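Long-range contacts in DNA mismatch repair protein MutS (Thermus aquaticus, PDB 1EWQ), which takes part in DNA mismatch repair, binding mismatched or damaged DNA and acting as an ATP-dependent damage sensor with weak ATPase activity: residues Ile581-Asn585 against Leu692-Tyr697; Pro584-Gly588 against Val723-Gln727. All coordinates share one frame; numbering follows the deposited sequence.

Both interactions start from one loop, the predicted ATP-binding segment that follows strand 578-582 and leads into helix 589-603, and share Pro584 and Asn585. Interaction 1 ties the strand and the first half of the loop to strand 690-694 and His696; interaction 2 sets the second half of the loop against strand 723-730, at the antiparallel margin of the same sheet. Their centres lie about 11 Å apart. Each borders a sulfate, and the two sulfates, F and E, lie on different sides of Asn585. Both contacts also touch the second subunit, whereas the bound DNA is more than 50 Å from the nearest atom of either.

Interaction 1 of 2, residues Ile581-Asn585 against Leu692-Tyr697; sequences ITGPN and LFATHY. With SO4 (sulfate ion), chain F.
Ile581 and Ala694 form a parallel bridge, held by two backbone hydrogen bonds: Ile581 N gives to Phe693 O (2.9 Å), and Ile581 O takes the N-H of Thr695 (3.1 Å). One residue further on, a CA-H...O contact from Thr582 CA to Thr695 O (3.4 Å) continues the pairing, though Thr695 has already left its strand. Apolar packing is lighter: Ile581 CD1 meets Leu692 CD2 at 4.3 Å, and both side chains lie against Leu593 of helix 589-603. This is the parallel core of a P-loop NTPase sheet, where strand 578-582 runs into the Walker A loop and its neighbour ends in a segment resembling the H-loop of ABC-type ATPases. The turn after Thr695 is an ST turn, Tyr697 N giving to Thr695 OG1 (3.1 Å). Polar contacts gather round His696. Its CB starts away from the loop, but CG lies beside the backbone N (chi1 -68°), which brings the ring back to Gly583 and Asn585. The Asn585 amide carbon meets the ring edge in plane, with amide and ring 82° apart. His696 ND1 gives a bent hydrogen bond to O3 of sulfate F (3.0 Å), and a water accepting from Gly583 N (3.0 Å) donates to the same O3 (2.6 Å). Thr668 and Ser669 of the second subunit also bind this sulfate, placing it at the dimer interface.

Interaction 2 of 2, residues Pro584-Gly588 against Val723-Gln727; sequences PNMAG and VFYHQ. With SO4 (sulfate ion), chain E.
Phe724 carries CG beside its backbone N (chi1 -60°), sending the ring under the loop, while selenomethionine Met586 runs straight at its second torsion, bends at its third (-75°) and brings its end down at the CZ rim, on the same side as its CB. Met586 CB stands over the centre of one ring face, 4.1 Å from the centroid and 4° off the normal, a CH-pi contact. Its SE lies obliquely, 4.8 Å from the same centroid, a Met-aromatic contact, and Met586 CE reaches Phe724 CZ at a tight 3.3 Å. Pro584 CG comes at the ring edge, 4.0 Å from Phe724 CE2. These residues belong to the Walker A loop, predicted to bind ATP, and the contact seats it on the edge strand 723-730. Met586 N gives a nearly straight 2.8 Å hydrogen bond to O2 of sulfate E, which Ser590 also binds, consistent with a phosphate-binding position. Replacing Phe724 by an alanine would probably open a gap under the loop and leave the Met586 side chain without its aromatic partner, freer to turn. Further along, the peptide joining Ala587 to Gly588 lies over one face of the His726 imidazole, and His726 CA points its hydrogen at Ala587 O (3.5 Å). Gly588 CA packs 3.6 Å from His726 ND1, leaving little room for a side chain there; this glycine, with positive phi, is the N-cap of helix 589-603.

Interaction 1 of 2, residues Ile581-Asn585 against Leu692-Tyr697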
# COMPACT_ATOMS: atom_id res chain seq x y z
N ILE C 581 10.95 -38.91 -1.74
CA ILE C 581 11.59 -38.32 -2.90
C ILE C 581 12.89 -37.65 -2.48
O ILE C 581 12.88 -36.56 -1.90
CB ILE C 581 10.69 -37.27 -3.58
CG1 ILE C 581 9.35 -37.92 -3.95
CG2 ILE C 581 11.37 -36.70 -4.80
CD1 ILE C 581 8.34 -36.97 -4.55
N THR C 582 14.00 -38.31 -2.76
CA THR C 582 15.32 -37.79 -2.41
C THR C 582 15.90 -37.00 -3.58
O THR C 582 15.32 -36.96 -4.66
CB THR C 582 16.27 -38.95 -2.01
OG1 THR C 582 16.09 -40.06 -2.90
CG2 THR C 582 15.99 -39.40 -0.59
N GLY C 583 17.04 -36.37 -3.36
CA GLY C 583 17.66 -35.58 -4.40
C GLY C 583 17.82 -34.14 -3.94
O GLY C 583 17.23 -33.75 -2.94
N PRO C 584 18.60 -33.33 -4.66
CA PRO C 584 18.83 -31.93 -4.30
C PRO C 584 17.65 -31.03 -4.55
O PRO C 584 16.72 -31.38 -5.27
CB PRO C 584 20.01 -31.55 -5.18
CG PRO C 584 19.68 -32.28 -6.44
CD PRO C 584 19.29 -33.65 -5.93
N ASN C 585 17.70 -29.85 -3.95
CA ASN C 585 16.67 -28.85 -4.14
C ASN C 585 16.97 -28.20 -5.51
O ASN C 585 18.01 -28.47 -6.11
CB ASN C 585 16.75 -27.81 -3.03
CG ASN C 585 16.42 -28.39 -1.67
OD1 ASN C 585 15.27 -28.77 -1.41
ND2 ASN C 585 17.41 -28.47 -0.80
N LEU C 692 3.57 -38.09 -0.01
CA LEU C 692 4.73 -37.73 -0.82
C LEU C 692 5.61 -36.99 0.18
O LEU C 692 5.22 -35.96 0.74
CB LEU C 692 4.36 -36.80 -1.98
CG LEU C 692 3.59 -37.34 -3.18
CD1 LEU C 692 3.36 -36.22 -4.19
CD2 LEU C 692 4.38 -38.48 -3.84
N PHE C 693 6.80 -37.52 0.42
CA PHE C 693 7.71 -36.94 1.39
C PHE C 693 9.05 -36.60 0.76
O PHE C 693 9.87 -37.50 0.56
CB PHE C 693 7.90 -37.94 2.54
CG PHE C 693 8.67 -37.42 3.72
CD1 PHE C 693 8.65 -38.12 4.93
CD2 PHE C 693 9.42 -36.24 3.65
CE1 PHE C 693 9.36 -37.66 6.04
CE2 PHE C 693 10.14 -35.77 4.75
CZ PHE C 693 10.11 -36.49 5.95
N ALA C 694 9.24 -35.32 0.43
CA ALA C 694 10.49 -34.84 -0.15
C ALA C 694 11.47 -34.66 1.00
O ALA C 694 11.16 -33.97 1.98
CB ALA C 694 10.27 -33.51 -0.85
N THR C 695 12.65 -35.26 0.89
CA THR C 695 13.64 -35.17 1.96
C THR C 695 15.05 -35.38 1.44
O THR C 695 15.24 -35.79 0.30
CB THR C 695 13.35 -36.23 3.06
OG1 THR C 695 14.30 -36.10 4.13
CG2 THR C 695 13.44 -37.63 2.48
N HIS C 696 16.04 -35.09 2.28
CA HIS C 696 17.44 -35.29 1.92
C HIS C 696 17.97 -36.50 2.68
O HIS C 696 19.04 -37.01 2.39
CB HIS C 696 18.29 -34.08 2.30
CG HIS C 696 17.99 -32.87 1.49
ND1 HIS C 696 18.14 -32.84 0.12
CD2 HIS C 696 17.52 -31.65 1.84
CE1 HIS C 696 17.76 -31.66 -0.34
NE2 HIS C 696 17.38 -30.92 0.69
N TYR C 697 17.21 -36.95 3.67
CA TYR C 697 17.62 -38.09 4.48
C TYR C 697 17.69 -39.40 3.71
O TYR C 697 16.66 -40.02 3.41
CB TYR C 697 16.68 -38.26 5.67
CG TYR C 697 16.77 -37.14 6.69
CD1 TYR C 697 15.67 -36.80 7.47
CD2 TYR C 697 17.97 -36.47 6.92
CE1 TYR C 697 15.76 -35.84 8.46
CE2 TYR C 697 18.07 -35.49 7.91
CZ TYR C 697 16.96 -35.19 8.68
OH TYR C 697 17.04 -34.24 9.67
S SO4 F . 21.46 -33.73 -1.41
O1 SO4 F . 22.64 -34.19 -0.66
O2 SO4 F . 21.69 -33.87 -2.86
O3 SO4 F . 20.31 -34.55 -1.01
O4 SO4 F . 21.21 -32.32 -1.09
O HOH W 1 18.78 -36.71 -0.96

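Interaction 2 of 2, residues Pro584-Gly588 against Val723-Gln727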
# COMPACT_ATOMS: atom_id res chain seq x y z
N PRO C 584 18.60 -33.33 -4.66
CA PRO C 584 18.83 -31.93 -4.30
C PRO C 584 17.65 -31.03 -4.55
O PRO C 584 16.72 -31.38 -5.27
CB PRO C 584 20.01 -31.55 -5.18
CG PRO C 584 19.68 -32.28 -6.44
CD PRO C 584 19.29 -33.65 -5.93
N ASN C 585 17.70 -29.85 -3.95
CA ASN C 585 16.67 -28.85 -4.14
C ASN C 585 16.97 -28.20 -5.51
O ASN C 585 18.01 -28.47 -6.11
CB ASN C 585 16.75 -27.81 -3.03
CG ASN C 585 16.42 -28.39 -1.67
OD1 ASN C 585 15.27 -28.77 -1.41
ND2 ASN C 585 17.41 -28.47 -0.80
N MSE C 586 16.06 -27.36 -5.99
CA MSE C 586 16.23 -26.70 -7.28
C MSE C 586 16.03 -27.68 -8.44
O MSE C 586 16.35 -27.36 -9.59
CB MSE C 586 17.62 -26.05 -7.38
CG MSE C 586 17.87 -24.94 -6.38
SE MSE C 586 19.62 -24.12 -6.59
CE MSE C 586 20.66 -25.55 -5.83
N ALA C 587 15.52 -28.87 -8.15
CA ALA C 587 15.28 -29.86 -9.19
C ALA C 587 13.78 -30.16 -9.29
O ALA C 587 13.39 -31.22 -9.78
CB ALA C 587 16.05 -31.14 -8.89
N GLY C 588 12.96 -29.24 -8.80
CA GLY C 588 11.52 -29.39 -8.88
C GLY C 588 10.81 -30.39 -7.97
O GLY C 588 9.73 -30.85 -8.32
N VAL C 723 24.09 -29.15 -13.41
CA VAL C 723 22.82 -28.94 -14.11
C VAL C 723 21.71 -29.76 -13.45
O VAL C 723 21.78 -30.99 -13.41
CB VAL C 723 22.95 -29.34 -15.60
CG1 VAL C 723 21.63 -29.10 -16.32
CG2 VAL C 723 24.07 -28.53 -16.26
N PHE C 724 20.69 -29.08 -12.92
CA PHE C 724 19.58 -29.76 -12.27
C PHE C 724 18.52 -30.27 -13.24
O PHE C 724 17.98 -29.51 -14.05
CB PHE C 724 18.92 -28.84 -11.24
CG PHE C 724 19.85 -28.38 -10.15
CD1 PHE C 724 20.58 -27.21 -10.29
CD2 PHE C 724 20.05 -29.16 -9.02
CE1 PHE C 724 21.50 -26.82 -9.32
CE2 PHE C 724 20.96 -28.79 -8.04
CZ PHE C 724 21.69 -27.61 -8.19
N TYR C 725 18.22 -31.56 -13.15
CA TYR C 725 17.22 -32.19 -14.01
C TYR C 725 15.91 -32.37 -13.24
O TYR C 725 15.87 -32.99 -12.17
CB TYR C 725 17.72 -33.54 -14.52
CG TYR C 725 18.78 -33.42 -15.58
CD1 TYR C 725 20.12 -33.20 -15.24
CD2 TYR C 725 18.44 -33.46 -16.94
CE1 TYR C 725 21.09 -33.01 -16.23
CE2 TYR C 725 19.40 -33.27 -17.93
CZ TYR C 725 20.72 -33.04 -17.58
OH TYR C 725 21.66 -32.81 -18.56
N HIS C 726 14.83 -31.84 -13.80
CA HIS C 726 13.52 -31.93 -13.16
C HIS C 726 12.77 -33.22 -13.42
O HIS C 726 11.59 -33.34 -13.07
CB HIS C 726 12.66 -30.74 -13.58
CG HIS C 726 13.14 -29.44 -13.02
ND1 HIS C 726 12.31 -28.58 -12.32
CD2 HIS C 726 14.35 -28.84 -13.07
CE1 HIS C 726 13.00 -27.51 -11.95
NE2 HIS C 726 14.24 -27.64 -12.39
N GLN C 727 13.42 -34.20 -14.05
CA GLN C 727 12.76 -35.47 -14.30
C GLN C 727 12.70 -36.25 -12.98
O GLN C 727 13.71 -36.38 -12.28
CB GLN C 727 13.52 -36.31 -15.34
CG GLN C 727 13.44 -35.83 -16.80
CD GLN C 727 14.26 -34.57 -17.07
OE1 GLN C 727 15.31 -34.35 -16.47
NE2 GLN C 727 13.78 -33.75 -17.99
S SO4 E . 12.70 -27.78 -4.16
O1 SO4 E . 12.01 -27.17 -3.00
O2 SO4 E . 13.71 -26.83 -4.66
O3 SO4 E . 13.37 -29.03 -3.76
O4 SO4 E . 11.74 -28.07 -5.24
O HOH W 2 11.00 -32.48 -10.54